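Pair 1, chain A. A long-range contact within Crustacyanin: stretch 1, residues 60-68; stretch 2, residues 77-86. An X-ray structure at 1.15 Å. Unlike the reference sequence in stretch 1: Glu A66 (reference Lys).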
# COMPACT_ATOMS: atom_id res chain seq x y z
N GLY A 60 19.40 -13.45 0.86
CA GLY A 60 19.50 -13.92 2.22
C GLY A 60 18.61 -13.20 3.19
O GLY A 60 18.35 -13.70 4.29
N LYS A 61 18.12 -12.02 2.85
CA LYS A 61 17.20 -11.25 3.69
C LYS A 61 15.96 -10.75 2.98
O LYS A 61 14.96 -10.45 3.63
CB LYS A 61 17.88 -9.99 4.23
CG LYS A 61 19.09 -10.23 5.10
CD LYS A 61 19.00 -11.48 5.98
CE LYS A 61 19.80 -11.29 7.26
NZ LYS A 61 19.43 -12.31 8.30
N GLN A 62 15.98 -10.66 1.64
CA GLN A 62 14.77 -10.32 0.92
C GLN A 62 14.96 -10.81 -0.51
O GLN A 62 16.04 -11.25 -0.89
CB GLN A 62 14.59 -8.80 0.89
CG GLN A 62 15.55 -8.17 -0.09
CD GLN A 62 15.42 -6.67 -0.14
OE1 GLN A 62 16.11 -6.06 -0.96
NE2 GLN A 62 14.55 -6.08 0.65
N PHE A 63 13.91 -10.67 -1.27
CA PHE A 63 13.92 -10.90 -2.70
C PHE A 63 13.91 -9.59 -3.43
O PHE A 63 13.12 -8.69 -3.13
CB PHE A 63 12.71 -11.71 -3.15
CG PHE A 63 12.52 -13.07 -2.54
CD1 PHE A 63 11.78 -13.19 -1.39
CD2 PHE A 63 13.04 -14.21 -3.13
CE1 PHE A 63 11.58 -14.44 -0.81
CE2 PHE A 63 12.83 -15.46 -2.58
CZ PHE A 63 12.06 -15.59 -1.43
N VAL A 64 14.79 -9.50 -4.42
CA VAL A 64 14.79 -8.49 -5.42
C VAL A 64 14.06 -9.02 -6.65
O VAL A 64 14.26 -10.17 -7.06
CB VAL A 64 16.24 -8.11 -5.81
CG1 VAL A 64 16.29 -7.16 -6.97
CG2 VAL A 64 16.90 -7.57 -4.52
N ILE A 65 13.16 -8.24 -7.21
CA ILE A 65 12.24 -8.71 -8.22
C ILE A 65 12.41 -7.87 -9.46
O ILE A 65 12.42 -6.65 -9.35
CB ILE A 65 10.75 -8.65 -7.82
CG1 ILE A 65 10.50 -9.27 -6.47
CG2 ILE A 65 9.89 -9.29 -8.89
CD1 ILE A 65 9.14 -9.01 -5.89
N GLU A 66 12.48 -8.52 -10.62
CA GLU A 66 12.30 -7.85 -11.89
C GLU A 66 11.03 -8.47 -12.51
O GLU A 66 10.99 -9.65 -12.82
CB GLU A 66 13.51 -8.02 -12.82
CG GLU A 66 14.77 -7.40 -12.25
CD GLU A 66 15.96 -7.52 -13.14
OE1 GLU A 66 16.53 -6.46 -13.39
OE2 GLU A 66 16.16 -8.68 -13.47
N SER A 67 9.99 -7.64 -12.64
CA SER A 67 8.74 -8.04 -13.22
C SER A 67 8.62 -7.41 -14.60
O SER A 67 8.80 -6.21 -14.75
CB SER A 67 7.55 -7.60 -12.36
OG SER A 67 7.51 -8.31 -11.14
N THR A 68 8.37 -8.23 -15.63
CA THR A 68 8.37 -7.75 -16.99
C THR A 68 7.15 -8.31 -17.72
O THR A 68 6.52 -9.29 -17.33
CB THR A 68 9.66 -8.17 -17.75
OG1 THR A 68 9.70 -9.59 -17.81
CG2 THR A 68 10.90 -7.59 -17.08
N LEU A 77 7.53 -3.44 -20.59
CA LEU A 77 7.65 -2.79 -19.32
C LEU A 77 8.38 -3.67 -18.33
O LEU A 77 8.15 -4.87 -18.27
CB LEU A 77 6.25 -2.44 -18.75
CG LEU A 77 6.22 -1.76 -17.38
CD1 LEU A 77 6.90 -0.39 -17.40
CD2 LEU A 77 4.78 -1.58 -16.89
N LYS A 78 9.30 -3.05 -17.60
CA LYS A 78 9.98 -3.65 -16.48
C LYS A 78 9.66 -2.84 -15.23
O LYS A 78 9.78 -1.61 -15.29
CB LYS A 78 11.49 -3.72 -16.63
CG LYS A 78 12.30 -4.28 -15.47
CD LYS A 78 13.76 -4.40 -15.79
CE LYS A 78 14.52 -3.33 -15.06
NZ LYS A 78 15.96 -3.29 -15.47
N ARG A 79 9.31 -3.56 -14.18
CA ARG A 79 9.08 -2.99 -12.88
C ARG A 79 10.01 -3.63 -11.87
O ARG A 79 10.12 -4.83 -11.81
CB ARG A 79 7.65 -3.25 -12.42
CG ARG A 79 6.69 -2.58 -13.38
CD ARG A 79 5.29 -2.76 -12.87
NE ARG A 79 5.15 -1.81 -11.72
CZ ARG A 79 4.10 -2.01 -10.89
NH1 ARG A 79 3.20 -2.99 -11.04
NH2 ARG A 79 3.94 -1.19 -9.88
N ASN A 80 10.67 -2.80 -11.06
CA ASN A 80 11.54 -3.25 -9.96
C ASN A 80 10.76 -3.37 -8.65
O ASN A 80 10.08 -2.42 -8.27
CB ASN A 80 12.68 -2.27 -9.75
CG ASN A 80 13.61 -2.18 -10.95
OD1 ASN A 80 14.15 -3.20 -11.37
ND2 ASN A 80 13.80 -1.00 -11.50
N GLY A 81 10.85 -4.55 -8.07
CA GLY A 81 10.14 -4.86 -6.85
C GLY A 81 11.03 -5.46 -5.82
O GLY A 81 12.20 -5.81 -6.05
N LYS A 82 10.49 -5.57 -4.59
CA LYS A 82 11.12 -6.25 -3.48
C LYS A 82 10.08 -7.03 -2.69
O LYS A 82 8.92 -6.61 -2.65
CB LYS A 82 11.78 -5.27 -2.49
CG LYS A 82 12.98 -4.53 -3.02
CD LYS A 82 13.41 -3.47 -2.02
CE LYS A 82 14.64 -2.78 -2.54
NZ LYS A 82 15.85 -3.44 -2.03
N LEU A 83 10.52 -8.13 -2.09
CA LEU A 83 9.66 -8.86 -1.16
C LEU A 83 10.47 -9.02 0.12
O LEU A 83 11.55 -9.57 0.08
CB LEU A 83 9.24 -10.13 -1.85
CG LEU A 83 8.20 -11.04 -1.30
CD1 LEU A 83 6.83 -10.40 -1.34
CD2 LEU A 83 8.14 -12.33 -2.09
N TYR A 84 9.99 -8.48 1.22
CA TYR A 84 10.78 -8.48 2.46
C TYR A 84 9.85 -8.75 3.63
O TYR A 84 8.63 -8.51 3.53
CB TYR A 84 11.51 -7.17 2.64
CG TYR A 84 10.78 -5.89 2.39
CD1 TYR A 84 9.91 -5.36 3.35
CD2 TYR A 84 10.90 -5.20 1.19
CE1 TYR A 84 9.25 -4.20 3.11
CE2 TYR A 84 10.22 -4.03 0.97
CZ TYR A 84 9.38 -3.50 1.92
OH TYR A 84 8.67 -2.34 1.75
N PRO A 85 10.33 -9.18 4.77
CA PRO A 85 9.40 -9.43 5.89
C PRO A 85 8.66 -8.15 6.31
O PRO A 85 9.18 -7.03 6.30
CB PRO A 85 10.34 -9.92 7.00
CG PRO A 85 11.47 -10.53 6.24
CD PRO A 85 11.73 -9.50 5.13
N ASN A 86 7.42 -8.33 6.70
CA ASN A 86 6.61 -7.21 7.17
C ASN A 86 7.35 -6.45 8.27
O ASN A 86 7.93 -7.06 9.18
CB ASN A 86 5.27 -7.68 7.70
CG ASN A 86 4.58 -6.56 8.43
OD1 ASN A 86 4.80 -6.36 9.63
ND2 ASN A 86 3.76 -5.80 7.74
O HOH W 1 14.81 -5.06 -9.59

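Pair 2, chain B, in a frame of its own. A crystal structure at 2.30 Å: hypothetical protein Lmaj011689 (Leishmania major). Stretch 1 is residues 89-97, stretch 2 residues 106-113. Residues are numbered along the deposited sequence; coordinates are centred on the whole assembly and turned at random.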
# COMPACT_ATOMS: atom_id res chain seq x y z
N ALA B 89 -10.14 12.96 6.33
CA ALA B 89 -11.42 13.49 5.86
C ALA B 89 -11.34 15.01 5.68
O ALA B 89 -12.34 15.71 5.78
CB ALA B 89 -12.52 13.12 6.85
N ASN B 90 -10.13 15.50 5.40
CA ASN B 90 -9.87 16.92 5.20
C ASN B 90 -9.06 17.23 3.94
O ASN B 90 -9.20 18.32 3.36
CB ASN B 90 -9.15 17.49 6.43
CG ASN B 90 -7.78 16.86 6.67
OD1 ASN B 90 -6.77 17.31 6.10
ND2 ASN B 90 -7.75 15.82 7.50
N SER B 91 -8.23 16.28 3.51
CA SER B 91 -7.36 16.47 2.35
C SER B 91 -7.98 15.90 1.08
O SER B 91 -8.73 14.92 1.12
CB SER B 91 -5.99 15.82 2.59
OG SER B 91 -5.11 16.07 1.50
N HIS B 92 -7.66 16.52 -0.05
CA HIS B 92 -8.12 16.09 -1.36
C HIS B 92 -6.93 16.04 -2.30
O HIS B 92 -6.35 17.08 -2.62
CB HIS B 92 -9.17 17.07 -1.90
CG HIS B 92 -10.48 17.00 -1.20
ND1 HIS B 92 -11.49 16.14 -1.58
CD2 HIS B 92 -10.96 17.68 -0.13
CE1 HIS B 92 -12.53 16.29 -0.78
NE2 HIS B 92 -12.23 17.22 0.11
N ASN B 93 -6.55 14.84 -2.72
CA ASN B 93 -5.39 14.67 -3.59
C ASN B 93 -5.77 14.64 -5.06
O ASN B 93 -6.80 14.07 -5.44
CB ASN B 93 -4.64 13.39 -3.20
CG ASN B 93 -3.99 13.48 -1.83
OD1 ASN B 93 -3.45 14.52 -1.45
ND2 ASN B 93 -4.06 12.39 -1.07
N ILE B 94 -4.95 15.28 -5.89
CA ILE B 94 -5.13 15.23 -7.35
C ILE B 94 -3.82 14.87 -8.04
O ILE B 94 -2.73 15.17 -7.54
CB ILE B 94 -5.68 16.57 -7.90
CG1 ILE B 94 -4.69 17.72 -7.67
CG2 ILE B 94 -7.03 16.89 -7.28
CD1 ILE B 94 -5.13 19.04 -8.30
N PHE B 95 -3.94 14.24 -9.19
CA PHE B 95 -2.79 13.85 -9.99
C PHE B 95 -2.93 14.52 -11.34
O PHE B 95 -3.87 14.26 -12.08
CB PHE B 95 -2.74 12.33 -10.10
CG PHE B 95 -2.66 11.66 -8.77
CD1 PHE B 95 -3.82 11.35 -8.06
CD2 PHE B 95 -1.43 11.40 -8.18
CE1 PHE B 95 -3.75 10.77 -6.80
CE2 PHE B 95 -1.36 10.81 -6.93
CZ PHE B 95 -2.52 10.50 -6.24
N VAL B 96 -2.01 15.43 -11.63
CA VAL B 96 -2.03 16.21 -12.86
C VAL B 96 -1.06 15.60 -13.86
O VAL B 96 0.12 15.46 -13.58
CB VAL B 96 -1.61 17.68 -12.60
CG1 VAL B 96 -1.70 18.51 -13.87
CG2 VAL B 96 -2.48 18.29 -11.51
N TYR B 97 -1.56 15.24 -15.04
CA TYR B 97 -0.73 14.67 -16.09
C TYR B 97 -0.63 15.64 -17.26
O TYR B 97 -1.63 16.18 -17.73
CB TYR B 97 -1.30 13.33 -16.56
CG TYR B 97 -1.48 12.32 -15.45
CD1 TYR B 97 -2.64 12.31 -14.68
CD2 TYR B 97 -0.49 11.39 -15.15
CE1 TYR B 97 -2.81 11.39 -13.64
CE2 TYR B 97 -0.65 10.47 -14.12
CZ TYR B 97 -1.82 10.48 -13.37
OH TYR B 97 -2.01 9.57 -12.36
N MET B 106 4.57 14.40 -17.73
CA MET B 106 4.84 14.87 -16.37
C MET B 106 3.65 14.52 -15.49
O MET B 106 2.50 14.69 -15.89
CB MET B 106 5.02 16.39 -16.35
CG MET B 106 5.36 16.93 -14.95
SD MET B 106 5.09 18.70 -14.80
CE MET B 106 6.49 19.33 -15.65
N GLN B 107 3.94 14.07 -14.28
CA GLN B 107 2.92 13.83 -13.27
C GLN B 107 3.21 14.73 -12.07
O GLN B 107 4.29 14.64 -11.49
CB GLN B 107 2.91 12.36 -12.84
CG GLN B 107 1.82 12.02 -11.84
CD GLN B 107 1.98 10.63 -11.23
OE1 GLN B 107 2.20 9.65 -11.94
NE2 GLN B 107 1.88 10.55 -9.91
N ALA B 108 2.26 15.58 -11.70
CA ALA B 108 2.39 16.42 -10.52
C ALA B 108 1.33 16.00 -9.50
O ALA B 108 0.15 16.00 -9.81
CB ALA B 108 2.23 17.88 -10.88
N ASP B 109 1.77 15.65 -8.30
CA ASP B 109 0.86 15.32 -7.21
C ASP B 109 0.65 16.55 -6.35
O ASP B 109 1.61 17.11 -5.83
CB ASP B 109 1.42 14.20 -6.34
CG ASP B 109 1.67 12.93 -7.11
OD1 ASP B 109 1.70 12.96 -8.36
OD2 ASP B 109 1.87 11.84 -6.53
N LEU B 110 -0.60 16.96 -6.19
CA LEU B 110 -0.91 18.09 -5.33
C LEU B 110 -2.03 17.74 -4.37
O LEU B 110 -2.84 16.86 -4.64
CB LEU B 110 -1.29 19.32 -6.15
CG LEU B 110 -0.35 19.72 -7.28
CD1 LEU B 110 -0.75 19.03 -8.56
CD2 LEU B 110 -0.33 21.22 -7.48
N SER B 111 -2.07 18.45 -3.25
CA SER B 111 -3.16 18.33 -2.30
C SER B 111 -3.86 19.68 -2.19
O SER B 111 -3.24 20.73 -2.37
CB SER B 111 -2.64 17.87 -0.94
OG SER B 111 -1.52 18.62 -0.53
N ILE B 112 -5.16 19.64 -1.93
CA ILE B 112 -5.97 20.84 -1.79
C ILE B 112 -6.28 21.01 -0.31
O ILE B 112 -6.96 20.18 0.29
CB ILE B 112 -7.27 20.73 -2.61
CG1 ILE B 112 -6.96 20.39 -4.07
CG2 ILE B 112 -8.07 22.03 -2.52
CD1 ILE B 112 -8.18 19.98 -4.87
N GLU B 113 -5.75 22.08 0.27
CA GLU B 113 -5.92 22.37 1.69
C GLU B 113 -6.14 23.86 1.90
O GLU B 113 -5.29 24.67 1.54
CB GLU B 113 -4.71 21.87 2.50
CG GLU B 113 -3.36 21.99 1.81
CD GLU B 113 -2.33 21.02 2.37
OE1 GLU B 113 -2.46 19.80 2.13
OE2 GLU B 113 -1.39 21.48 3.05
O HOH W 2 0.07 7.81 -12.19

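Both pairs are two adjacent antiparallel strands of one chain, and the 14 central residues superpose with an RMSD of 0.6 Å over N, CA and C. The strand directions differ by 151° in pair 1 and 160° in pair 2, and the axes approach to 4.5 and 4.6 Å. The register is the same: Ile A65 faces Gly A81 as Ile B94 faces Leu B110, and Ser A67 faces Arg A79 as Val B96 faces Ala B108. At each of these four pairings two backbone hydrogen bonds close a ring. In pair 1, Ile A65 N to Gly A81 O and Gly A81 N to Ile A65 O are both 2.9 Å; in pair 2, Ile B94 N to Leu B110 O is 2.9 Å and Leu B110 N to Ile B94 O is 3.1 Å. Beside the rings, CA-H groups approach carbonyl oxygens, as in Asn A80 CA to Ile A65 O at 3.6 Å and Gln B107 CA to Val B96 O at 3.3 Å.

The face that carries Ile A65 and its match Ile B94 is largely apolar in both, but it is filled differently. Gly A81 occupies the position of Leu B110. An ideal CB on Gly A81 would lie a tight 3.4 Å from Ile A65 CB, whose side chain is in the m rotamer. With no side chain opposite it, Ile A65 reaches along the neighbouring strand, its CD1 4.2 Å from Leu A83 CB, while Phe A63 CD1 meets Leu A83 CD2 at 3.8 Å. In pair 2 the leucine is accommodated: Ile B94 adopts p and the CA atoms of Ile B94 and Leu B110 stand 5.5 Å apart, against 4.6 Å for Ile A65 and Gly A81. Leu B110 then packs against two residues, its CB 4.1 Å from Ile B94 CG1 and its CD1 3.5 Å from Val B96 CG2. Ile B112, which matches Leu A83, brings its CD1 to 4.1 Å from Ile B94 CG2.

The other face is more polar, and here the two pairs diverge in chemistry. Glu A66, which differs from the reference sequence, forms a long salt bridge to Lys A78, with OE1 and NZ 3.8 Å apart. Phe B95 takes the glutamate's place and Gln B107 the lysine's, so contact replaces charge pairing: Phe B95 CE2 lies 3.4 Å from Asp B109 OD2, which sits at the ring edge. Gln B107 instead uses its NE2 to donate to Asp B109 OD1 at 2.9 Å, a bond within its own strand. Water also serves each pair, joining Ile A65 O to Asn A80 OD1 in pair 1 and Tyr B97 OH to Gln B107 OE1 in pair 2. Near the start of stretch 1, Lys A82 NZ donates to Gln A62 OE1 at 2.8 Å; at the matching positions the OG of Ser B91, a poorly ordered residue, lies 3.9 Å from Ser B111 CB, with no hydrogen bond between the two.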